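PDB 3G3S: GCN5-related N-acetyltransferase from Streptococcus suis, which probably transfers an acetyl group from acetyl-coenzyme A to an amino group of a substrate that remains unidentified. Local coordinates for residues A[14-19]-A[53-58]; A[33-38]-A[59-64]; A[97-102]-A[243-248]. All coordinates share one frame; numbering follows the deposited sequence.

In the fold
Following the chain from the N terminus, the turn at 14-19, between helices 2-13 and 19-26, is the first half of interaction 1; its partner, strand 53-58, arrives only after 33 further residues. Interaction 2 opens inside that loop, at 33-38, and closes just beyond it, at 59-64, so the two cross. Together they tie the N-terminal helices' linker, the outermost strand 31-34 and helix 62-68 to one end of the large sheet. Interaction 3 comes later in series: strand 97-102 waits 140 residues for 243-248, which brings the C-terminal strand back into the sheet. Interactions 1 and 3 touch where Glu-18 meets Tyr-243.

Interaction 1: residues A[14-19]-A[53-58]; sequences GDWPET and FGFLAG
Trp-16 and Phe-55 meet in an offset edge-to-face stack: the edge of Phe-55 is turned toward the face of the tryptophan's six-membered ring, with the planes at 86° and the centroids 5.7 Å apart. The nearest carbons are Trp-16 CZ2 and Phe-55 CD2, separated by 3.8 Å. The far rim of the indole continues along strand 53-58. Its CH2 comes 3.8 Å from the backbone O of Leu-56, and its CZ3 lies 4.0 Å from Ala-57 CB, both partners near the indole plane. Phe-55 receives a second neighbour from the turn, since Glu-18 CG sits 3.8 Å from Phe-55 CE2. The glutamate crosses the phenylalanine at about a right angle, using its aliphatic part for this contact.

The next layer sets these groups in place. A chi1 of -166° carries Trp-16 CG away from its backbone N, and from there the indole extends to strand 53-58. The backbone behind it folds through an inverse gamma turn centred on Pro-17, where Glu-18 N makes a weak bond to Trp-16 O. Glu-18 occupies the N-cap position of helix 19-26, whose Ile-20 and Ile-21 pack against Phe-55, with Ile-21 also touching Trp-16. Val-76 of strand 73-77 touches both side chains.

Chemically this is a buried contact held by aromatic and aliphatic packing, in which the weakly positive hydrogens at the indole rim probably find some electrostatic favour beside the Leu-56 carbonyl. While the aliphatic part of Glu-18 belongs to that packing, its OE2 lies close to Asp-222 OD1, a pairing of like charges that may raise the pKa of one carboxylate.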
loop_
_atom_site.group_PDB
_atom_site.type_symbol
_atom_site.label_atom_id
_atom_site.label_comp_id
_atom_site.label_asym_id
_atom_site.label_seq_id
_atom_site.Cartn_x
_atom_site.Cartn_y
_atom_site.Cartn_z
ATOM N N GLY A 14 5.336 8.965 -12.321
ATOM C CA GLY A 14 4.519 10.149 -12.174
ATOM C C GLY A 14 3.075 9.772 -12.076
ATOM O O GLY A 14 2.744 8.770 -11.454
ATOM N N ASP A 15 2.236 10.587 -12.721
ATOM C CA ASP A 15 0.808 10.397 -12.790
ATOM C C ASP A 15 0.498 9.594 -14.064
ATOM O O ASP A 15 0.301 10.166 -15.171
ATOM C CB ASP A 15 0.147 11.767 -12.843
ATOM C CG ASP A 15 -1.343 11.702 -12.699
ATOM O OD1 ASP A 15 -1.931 10.591 -12.844
ATOM O OD2 ASP A 15 -1.919 12.785 -12.427
ATOM N N TRP A 16 0.485 8.273 -13.902
ATOM C CA TRP A 16 0.289 7.341 -15.016
ATOM C C TRP A 16 -0.717 6.370 -14.488
ATOM O O TRP A 16 -0.375 5.463 -13.766
ATOM C CB TRP A 16 1.627 6.669 -15.377
ATOM C CG TRP A 16 1.647 5.955 -16.660
ATOM C CD1 TRP A 16 0.583 5.589 -17.450
ATOM C CD2 TRP A 16 2.823 5.389 -17.283
ATOM N NE1 TRP A 16 1.026 4.880 -18.546
ATOM C CE2 TRP A 16 2.390 4.716 -18.456
ATOM C CE3 TRP A 16 4.169 5.375 -16.952
ATOM C CZ2 TRP A 16 3.260 4.083 -19.309
ATOM C CZ3 TRP A 16 5.012 4.740 -17.778
ATOM C CH2 TRP A 16 4.584 4.097 -18.944
ATOM N N PRO A 17 -2.011 6.576 -14.814
ATOM C CA PRO A 17 -3.046 5.768 -14.211
ATOM C C PRO A 17 -3.270 4.352 -14.812
ATOM O O PRO A 17 -4.386 4.006 -15.201
ATOM C CB PRO A 17 -4.296 6.670 -14.395
ATOM C CG PRO A 17 -4.105 7.278 -15.718
ATOM C CD PRO A 17 -2.555 7.527 -15.794
ATOM N N GLU A 18 -2.207 3.547 -14.898
ATOM C CA GLU A 18 -2.320 2.160 -15.296
ATOM C C GLU A 18 -2.169 1.315 -14.036
ATOM O O GLU A 18 -1.131 1.346 -13.382
ATOM C CB GLU A 18 -1.272 1.808 -16.337
ATOM C CG GLU A 18 -1.578 2.386 -17.696
ATOM C CD GLU A 18 -2.698 1.679 -18.435
ATOM O OE1 GLU A 18 -3.291 0.721 -17.906
ATOM O OE2 GLU A 18 -2.916 2.056 -19.616
ATOM N N THR A 19 -3.185 0.513 -13.711
ATOM C CA THR A 19 -3.187 -0.154 -12.412
ATOM C C THR A 19 -2.085 -1.189 -12.227
ATOM O O THR A 19 -1.716 -1.469 -11.113
ATOM C CB THR A 19 -4.571 -0.750 -12.030
ATOM O OG1 THR A 19 -4.776 -2.015 -12.650
ATOM C CG2 THR A 19 -5.726 0.260 -12.362
ATOM N N PHE A 53 3.533 -7.478 -18.974
ATOM C CA PHE A 53 3.582 -6.077 -19.306
ATOM C C PHE A 53 4.891 -5.534 -18.798
ATOM O O PHE A 53 5.336 -5.869 -17.695
ATOM C CB PHE A 53 2.466 -5.285 -18.648
ATOM C CG PHE A 53 1.187 -5.369 -19.404
ATOM C CD1 PHE A 53 0.355 -6.472 -19.264
ATOM C CD2 PHE A 53 0.822 -4.358 -20.278
ATOM C CE1 PHE A 53 -0.827 -6.552 -19.986
ATOM C CE2 PHE A 53 -0.383 -4.440 -21.011
ATOM C CZ PHE A 53 -1.187 -5.519 -20.863
ATOM N N GLY A 54 5.430 -4.611 -19.570
ATOM C CA GLY A 54 6.646 -3.885 -19.238
ATOM C C GLY A 54 6.326 -2.414 -19.438
ATOM O O GLY A 54 6.200 -1.967 -20.571
ATOM N N PHE A 55 6.098 -1.686 -18.352
ATOM C CA PHE A 55 5.858 -0.246 -18.435
ATOM C C PHE A 55 7.156 0.460 -18.221
ATOM O O PHE A 55 7.769 0.331 -17.161
ATOM C CB PHE A 55 4.859 0.215 -17.401
ATOM C CG PHE A 55 3.466 -0.289 -17.647
ATOM C CD1 PHE A 55 3.056 -1.510 -17.136
ATOM C CD2 PHE A 55 2.585 0.458 -18.408
ATOM C CE1 PHE A 55 1.759 -1.953 -17.345
ATOM C CE2 PHE A 55 1.269 0.012 -18.638
ATOM C CZ PHE A 55 0.869 -1.181 -18.115
ATOM N N LEU A 56 7.533 1.274 -19.196
ATOM C CA LEU A 56 8.857 1.906 -19.213
ATOM C C LEU A 56 8.833 3.406 -18.947
ATOM O O LEU A 56 8.333 4.143 -19.757
ATOM C CB LEU A 56 9.450 1.645 -20.588
ATOM C CG LEU A 56 9.641 0.147 -20.872
ATOM C CD1 LEU A 56 9.483 -0.110 -22.410
ATOM C CD2 LEU A 56 10.953 -0.313 -20.252
ATOM N N ALA A 57 9.432 3.855 -17.848
ATOM C CA ALA A 57 9.395 5.273 -17.466
ATOM C C ALA A 57 10.788 5.955 -17.356
ATOM O O ALA A 57 11.854 5.303 -17.243
ATOM C CB ALA A 57 8.620 5.415 -16.168
ATOM N N GLY A 58 10.772 7.283 -17.451
ATOM C CA GLY A 58 11.997 8.069 -17.334
ATOM C C GLY A 58 12.768 8.166 -18.647
ATOM O O GLY A 58 12.197 8.144 -19.711
#

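Interaction 2: residues A[33-38]-A[59-64]; sequences YVDDSQ and QPHRDL
Leu-64 and Tyr-33 supply the apolar half of this contact, through a single methyl. Leu-64 CD2 lies 3.9 Å from Tyr-33 CB and an equal 3.9 Å from Tyr-33 O, so it rests on the strand's backbone as much as on a side chain; Val-34 N is 4.0 Å from the same Leu-64 CD2. The tyrosine ring itself leads away from the helix.

The second kind of contact is CH-pi. Asp-35 CB sits over one face of the His-61 imidazole, 3.9 Å from its centroid and 28° off the ring normal, with His-61 CD2 the closest ring atom at 3.5 Å. The two side chains cross at about a right angle. Asp-35 OD1 is turned to other work, accepting from the backbone N of Gln-41 and of Ser-42.

Hydrogen bonding fixes the imidazole from its own side. Asp-63 N donates to His-61 ND1 over 3.1 Å, nearly in the ring plane. Accepting at ND1 would be consistent with a neutral ring carrying its hydrogen on NE2.

Residues Gly-1 and Met-2 of the second subunit pack on Tyr-33 and Val-34. The arrangement is that of a side-chain N-cap, His-61 starting helix 62-68, set beside the end of strand 31-34, the outermost of three successive antiparallel strands.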
loop_
_atom_site.group_PDB
_atom_site.type_symbol
_atom_site.label_atom_id
_atom_site.label_comp_id
_atom_site.label_asym_id
_atom_site.label_seq_id
_atom_site.Cartn_x
_atom_site.Cartn_y
_atom_site.Cartn_z
ATOM N N TYR A 33 12.542 -2.466 -11.805
ATOM C CA TYR A 33 13.957 -2.448 -12.187
ATOM C C TYR A 33 14.315 -1.025 -12.602
ATOM O O TYR A 33 13.492 -0.282 -13.141
ATOM C CB TYR A 33 14.182 -3.380 -13.345
ATOM C CG TYR A 33 13.841 -4.799 -13.046
ATOM C CD1 TYR A 33 12.550 -5.279 -13.229
ATOM C CD2 TYR A 33 14.791 -5.672 -12.606
ATOM C CE1 TYR A 33 12.237 -6.595 -12.979
ATOM C CE2 TYR A 33 14.474 -6.990 -12.336
ATOM C CZ TYR A 33 13.195 -7.434 -12.528
ATOM O OH TYR A 33 12.887 -8.728 -12.263
ATOM N N VAL A 34 15.562 -0.642 -12.356
ATOM C CA VAL A 34 15.982 0.702 -12.661
ATOM C C VAL A 34 17.376 0.653 -13.239
ATOM O O VAL A 34 18.042 -0.385 -13.191
ATOM C CB VAL A 34 15.925 1.643 -11.418
ATOM C CG1 VAL A 34 14.471 1.840 -10.945
ATOM C CG2 VAL A 34 16.812 1.123 -10.264
ATOM N N ASP A 35 17.764 1.753 -13.858
ATOM C CA ASP A 35 19.110 1.853 -14.413
ATOM C C ASP A 35 20.159 1.956 -13.295
ATOM O O ASP A 35 21.242 1.396 -13.422
ATOM C CB ASP A 35 19.229 3.034 -15.386
ATOM C CG ASP A 35 19.099 4.388 -14.721
ATOM O OD1 ASP A 35 18.280 4.565 -13.786
ATOM O OD2 ASP A 35 19.781 5.324 -15.199
ATOM N N ASP A 36 19.840 2.622 -12.197
ATOM C CA ASP A 36 20.820 2.855 -11.150
ATOM C C ASP A 36 20.108 2.951 -9.836
ATOM O O ASP A 36 19.257 3.817 -9.657
ATOM C CB ASP A 36 21.561 4.161 -11.467
ATOM C CG ASP A 36 22.727 4.450 -10.524
ATOM O OD1 ASP A 36 22.530 4.614 -9.301
ATOM O OD2 ASP A 36 23.853 4.575 -11.047
ATOM N N SER A 37 20.457 2.071 -8.907
ATOM C CA SER A 37 19.794 2.059 -7.607
ATOM C C SER A 37 19.894 3.389 -6.902
ATOM O O SER A 37 18.913 3.872 -6.355
ATOM C CB SER A 37 20.398 0.968 -6.695
ATOM N N GLN A 38 21.085 3.972 -6.915
ATOM C CA GLN A 38 21.351 5.247 -6.223
ATOM C C GLN A 38 20.885 6.508 -6.952
ATOM O O GLN A 38 20.512 7.505 -6.315
ATOM C CB GLN A 38 22.860 5.394 -5.950
ATOM C CG GLN A 38 23.340 4.681 -4.711
ATOM C CD GLN A 38 22.888 5.389 -3.461
ATOM O OE1 GLN A 38 23.248 6.542 -3.221
ATOM N NE2 GLN A 38 22.095 4.704 -2.653
ATOM N N GLN A 59 14.078 8.363 -18.557
ATOM C CA GLN A 59 14.893 8.426 -19.730
ATOM C C GLN A 59 14.944 7.036 -20.344
ATOM O O GLN A 59 14.960 6.038 -19.614
ATOM C CB GLN A 59 16.314 8.905 -19.376
ATOM C CG GLN A 59 16.357 10.337 -18.868
ATOM C CD GLN A 59 15.879 11.377 -19.902
ATOM O OE1 GLN A 59 16.155 11.262 -21.103
ATOM N NE2 GLN A 59 15.169 12.400 -19.429
ATOM N N PRO A 60 14.939 6.959 -21.685
ATOM C CA PRO A 60 15.061 5.674 -22.384
ATOM C C PRO A 60 16.387 5.072 -22.041
ATOM O O PRO A 60 17.365 5.805 -21.931
ATOM C CB PRO A 60 15.035 6.049 -23.864
ATOM C CG PRO A 60 14.443 7.390 -23.902
ATOM C CD PRO A 60 14.799 8.080 -22.622
ATOM N N HIS A 61 16.384 3.766 -21.821
ATOM C CA HIS A 61 17.556 3.017 -21.417
ATOM C C HIS A 61 17.517 1.599 -21.996
ATOM O O HIS A 61 16.637 0.821 -21.671
ATOM C CB HIS A 61 17.629 2.935 -19.898
ATOM C CG HIS A 61 19.004 2.646 -19.414
ATOM N ND1 HIS A 61 19.607 1.424 -19.600
ATOM C CD2 HIS A 61 19.927 3.440 -18.833
ATOM C CE1 HIS A 61 20.838 1.470 -19.127
ATOM N NE2 HIS A 61 21.055 2.678 -18.646
ATOM N N ARG A 62 18.519 1.231 -22.792
ATOM C CA ARG A 62 18.461 -0.044 -23.481
ATOM C C ARG A 62 18.602 -1.247 -22.555
ATOM O O ARG A 62 18.076 -2.311 -22.873
ATOM C CB ARG A 62 19.456 -0.088 -24.647
ATOM C CG ARG A 62 20.892 -0.018 -24.218
ATOM C CD ARG A 62 21.852 -0.070 -25.407
ATOM N NE ARG A 62 21.623 0.995 -26.396
ATOM C CZ ARG A 62 21.286 0.832 -27.678
ATOM N NH1 ARG A 62 21.104 1.910 -28.436
ATOM N NH2 ARG A 62 21.164 -0.381 -28.230
ATOM N N ASP A 63 19.242 -1.107 -21.397
ATOM C CA ASP A 63 19.352 -2.257 -20.509
ATOM C C ASP A 63 18.000 -2.692 -19.934
ATOM O O ASP A 63 17.801 -3.885 -19.660
ATOM C CB ASP A 63 20.339 -2.002 -19.391
ATOM C CG ASP A 63 21.779 -1.929 -19.879
ATOM O OD1 ASP A 63 22.033 -2.096 -21.099
ATOM O OD2 ASP A 63 22.645 -1.685 -19.013
ATOM N N LEU A 64 17.081 -1.750 -19.735
ATOM C CA LEU A 64 15.762 -2.127 -19.248
ATOM C C LEU A 64 14.955 -2.906 -20.322
ATOM O O LEU A 64 14.185 -3.824 -20.014
ATOM C CB LEU A 64 15.002 -0.884 -18.746
ATOM C CG LEU A 64 15.523 -0.194 -17.468
ATOM C CD1 LEU A 64 14.666 1.023 -17.108
ATOM C CD2 LEU A 64 15.604 -1.174 -16.270
#

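Interaction 3: residues A[97-102]-A[243-248]; sequences FTRYAT and YQAYEW. With EDO (1,2-ethanediol), chain F.
Phe-97, Thr-98 and Arg-99 pair with Ala-245, Gln-244 and Tyr-243 in an antiparallel ladder inside the large mixed sheet of this GNAT-family protein. Phe-97 with Ala-245 and Arg-99 with Tyr-243 are hydrogen-bonded pairs, each closed by two backbone bonds; Tyr-243 N to Arg-99 O, at 2.7 Å, is the shortest of the four. Thr-98 and Gln-244 form the non-hydrogen-bonded pair between them. The two segments run at 128° to each other, well short of antiparallel, consistent with strong twisting or coiling of the strands.

Side chains knit the face carrying Phe-97, Arg-99, Tyr-243 and Ala-245. With chi1 at 68°, the Phe-97 ring leans toward the partner strand, and Ala-245 CB lies over one of its faces, 3.7 Å from Phe-97 CZ. Arg-99 and Tyr-243 run side by side in the same direction: Arg-99 CB sits 3.8 Å from the Tyr-243 ring centroid, over the face, and Arg-99 NE donates to Tyr-243 OH across 2.8 Å, close to the guanidinium plane. Arg-99 NH2 gives a bond of 3.0 Å to O2 of a 1,2-ethanediol, probably from the crystallisation liquor. Asp-222 grips both partners, by a salt bridge to Arg-99 NH2 and a hydrogen bond to Tyr-243 OH.

In the sheet, strand 239-248 lies between strands 73-77 and 94-102, and 218-223, carrying Asp-222, follows on the far side of 94-102. On the opposite face Tyr-100 packs on helix 226-235, while Gln-244 and Tyr-246 bond to Ser-83 and Glu-87 of helix 80-90.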
loop_
_atom_site.group_PDB
_atom_site.type_symbol
_atom_site.label_atom_id
_atom_site.label_comp_id
_atom_site.label_asym_id
_atom_site.label_seq_id
_atom_site.Cartn_x
_atom_site.Cartn_y
_atom_site.Cartn_z
ATOM N N PHE A 97 1.539 -1.122 -32.099
ATOM C CA PHE A 97 0.072 -1.120 -32.139
ATOM C C PHE A 97 -0.470 -0.176 -31.073
ATOM O O PHE A 97 0.300 0.356 -30.268
ATOM C CB PHE A 97 -0.520 -2.545 -32.014
ATOM C CG PHE A 97 -0.328 -3.185 -30.668
ATOM C CD1 PHE A 97 0.871 -3.748 -30.323
ATOM C CD2 PHE A 97 -1.356 -3.237 -29.752
ATOM C CE1 PHE A 97 1.039 -4.351 -29.124
ATOM C CE2 PHE A 97 -1.186 -3.819 -28.527
ATOM C CZ PHE A 97 0.022 -4.379 -28.202
ATOM N N THR A 98 -1.789 0.033 -31.101
ATOM C CA THR A 98 -2.473 0.970 -30.225
ATOM C C THR A 98 -3.432 0.290 -29.289
ATOM O O THR A 98 -4.195 -0.581 -29.703
ATOM C CB THR A 98 -3.275 2.007 -31.041
ATOM O OG1 THR A 98 -2.374 2.697 -31.921
ATOM C CG2 THR A 98 -3.975 3.031 -30.124
ATOM N N ARG A 99 -3.314 0.641 -28.009
ATOM C CA ARG A 99 -4.203 0.169 -26.960
ATOM C C ARG A 99 -4.973 1.400 -26.520
ATOM O O ARG A 99 -4.599 2.527 -26.870
ATOM C CB ARG A 99 -3.441 -0.458 -25.802
ATOM C CG ARG A 99 -2.849 -1.825 -26.131
ATOM C CD ARG A 99 -2.048 -2.406 -24.959
ATOM N NE ARG A 99 -2.828 -2.522 -23.722
ATOM C CZ ARG A 99 -3.384 -3.625 -23.260
ATOM N NH1 ARG A 99 -3.314 -4.764 -23.921
ATOM N NH2 ARG A 99 -4.036 -3.589 -22.120
ATOM N N TYR A 100 -6.058 1.170 -25.776
ATOM C CA TYR A 100 -6.955 2.242 -25.375
ATOM C C TYR A 100 -7.186 2.224 -23.867
ATOM O O TYR A 100 -7.777 1.299 -23.322
ATOM C CB TYR A 100 -8.287 2.129 -26.162
ATOM C CG TYR A 100 -8.041 2.156 -27.673
ATOM C CD1 TYR A 100 -7.745 0.991 -28.350
ATOM C CD2 TYR A 100 -8.061 3.357 -28.411
ATOM C CE1 TYR A 100 -7.469 0.979 -29.716
ATOM C CE2 TYR A 100 -7.792 3.349 -29.792
ATOM C CZ TYR A 100 -7.483 2.149 -30.422
ATOM O OH TYR A 100 -7.236 2.080 -31.760
ATOM N N ALA A 101 -6.712 3.275 -23.210
ATOM C CA ALA A 101 -6.877 3.435 -21.802
ATOM C C ALA A 101 -8.293 3.966 -21.583
ATOM O O ALA A 101 -8.816 4.676 -22.422
ATOM C CB ALA A 101 -5.887 4.431 -21.288
ATOM N N THR A 102 -8.857 3.650 -20.442
ATOM C CA THR A 102 -10.180 4.165 -20.074
ATOM C C THR A 102 -10.024 4.999 -18.803
ATOM O O THR A 102 -9.051 4.866 -18.063
ATOM C CB THR A 102 -11.217 3.020 -19.893
ATOM O OG1 THR A 102 -10.918 2.245 -18.721
ATOM C CG2 THR A 102 -11.263 2.110 -21.150
ATOM N N TYR A 243 -3.122 4.816 -26.801
ATOM C CA TYR A 243 -1.715 4.924 -26.443
ATOM C C TYR A 243 -0.862 3.888 -27.187
ATOM O O TYR A 243 -1.376 2.874 -27.646
ATOM C CB TYR A 243 -1.545 4.843 -24.926
ATOM C CG TYR A 243 -1.772 3.507 -24.269
ATOM C CD1 TYR A 243 -0.774 2.570 -24.222
ATOM C CD2 TYR A 243 -2.951 3.214 -23.589
ATOM C CE1 TYR A 243 -0.959 1.379 -23.606
ATOM C CE2 TYR A 243 -3.128 1.987 -22.950
ATOM C CZ TYR A 243 -2.112 1.087 -22.972
ATOM O OH TYR A 243 -2.205 -0.117 -22.345
ATOM N N GLN A 244 0.429 4.185 -27.322
ATOM C CA GLN A 244 1.366 3.307 -28.011
ATOM C C GLN A 244 1.797 2.078 -27.213
ATOM O O GLN A 244 2.124 2.168 -26.032
ATOM C CB GLN A 244 2.657 4.066 -28.392
ATOM C CG GLN A 244 2.455 5.266 -29.352
ATOM C CD GLN A 244 3.763 5.858 -29.872
ATOM O OE1 GLN A 244 4.848 5.286 -29.681
ATOM N NE2 GLN A 244 3.664 7.017 -30.541
ATOM N N ALA A 245 1.858 0.941 -27.896
ATOM C CA ALA A 245 2.316 -0.315 -27.305
ATOM C C ALA A 245 3.098 -1.085 -28.357
ATOM O O ALA A 245 2.935 -0.837 -29.576
ATOM C CB ALA A 245 1.122 -1.165 -26.756
ATOM N N TYR A 246 3.948 -1.989 -27.863
ATOM C CA TYR A 246 4.778 -2.863 -28.689
ATOM C C TYR A 246 4.797 -4.290 -28.158
ATOM O O TYR A 246 4.697 -4.507 -26.960
ATOM C CB TYR A 246 6.234 -2.361 -28.735
ATOM C CG TYR A 246 6.444 -1.010 -29.373
ATOM C CD1 TYR A 246 6.353 0.167 -28.625
ATOM C CD2 TYR A 246 6.766 -0.901 -30.714
ATOM C CE1 TYR A 246 6.574 1.393 -29.190
ATOM C CE2 TYR A 246 6.978 0.329 -31.291
ATOM C CZ TYR A 246 6.861 1.473 -30.536
ATOM O OH TYR A 246 7.060 2.679 -31.153
ATOM N N GLU A 247 4.951 -5.244 -29.073
ATOM C CA GLU A 247 5.182 -6.654 -28.789
ATOM C C GLU A 247 6.336 -7.103 -29.643
ATOM O O GLU A 247 6.593 -6.506 -30.688
ATOM C CB GLU A 247 4.044 -7.495 -29.270
ATOM C CG GLU A 247 2.868 -7.549 -28.371
ATOM C CD GLU A 247 1.671 -8.113 -29.092
ATOM O OE1 GLU A 247 1.811 -8.452 -30.298
ATOM O OE2 GLU A 247 0.592 -8.177 -28.462
ATOM N N TRP A 248 6.956 -8.197 -29.253
ATOM C CA TRP A 248 8.010 -8.772 -30.079
ATOM C C TRP A 248 7.322 -9.448 -31.266
ATOM O O TRP A 248 6.194 -9.935 -31.139
ATOM C CB TRP A 248 8.835 -9.788 -29.325
ATOM C CG TRP A 248 9.496 -9.310 -28.057
ATOM C CD1 TRP A 248 9.409 -9.893 -26.848
ATOM C CD2 TRP A 248 10.318 -8.143 -27.881
ATOM N NE1 TRP A 248 10.129 -9.200 -25.929
ATOM C CE2 TRP A 248 10.693 -8.110 -26.530
ATOM C CE3 TRP A 248 10.786 -7.138 -28.742
ATOM C CZ2 TRP A 248 11.513 -7.133 -26.014
ATOM C CZ3 TRP A 248 11.603 -6.154 -28.227
ATOM C CH2 TRP A 248 11.961 -6.162 -26.881
HETATM C C1 EDO F . -4.635 -7.201 -19.020
HETATM O O1 EDO F . -5.468 -7.636 -20.100
HETATM C C2 EDO F . -4.367 -5.705 -19.097
HETATM O O2 EDO F . -5.392 -5.050 -19.855
#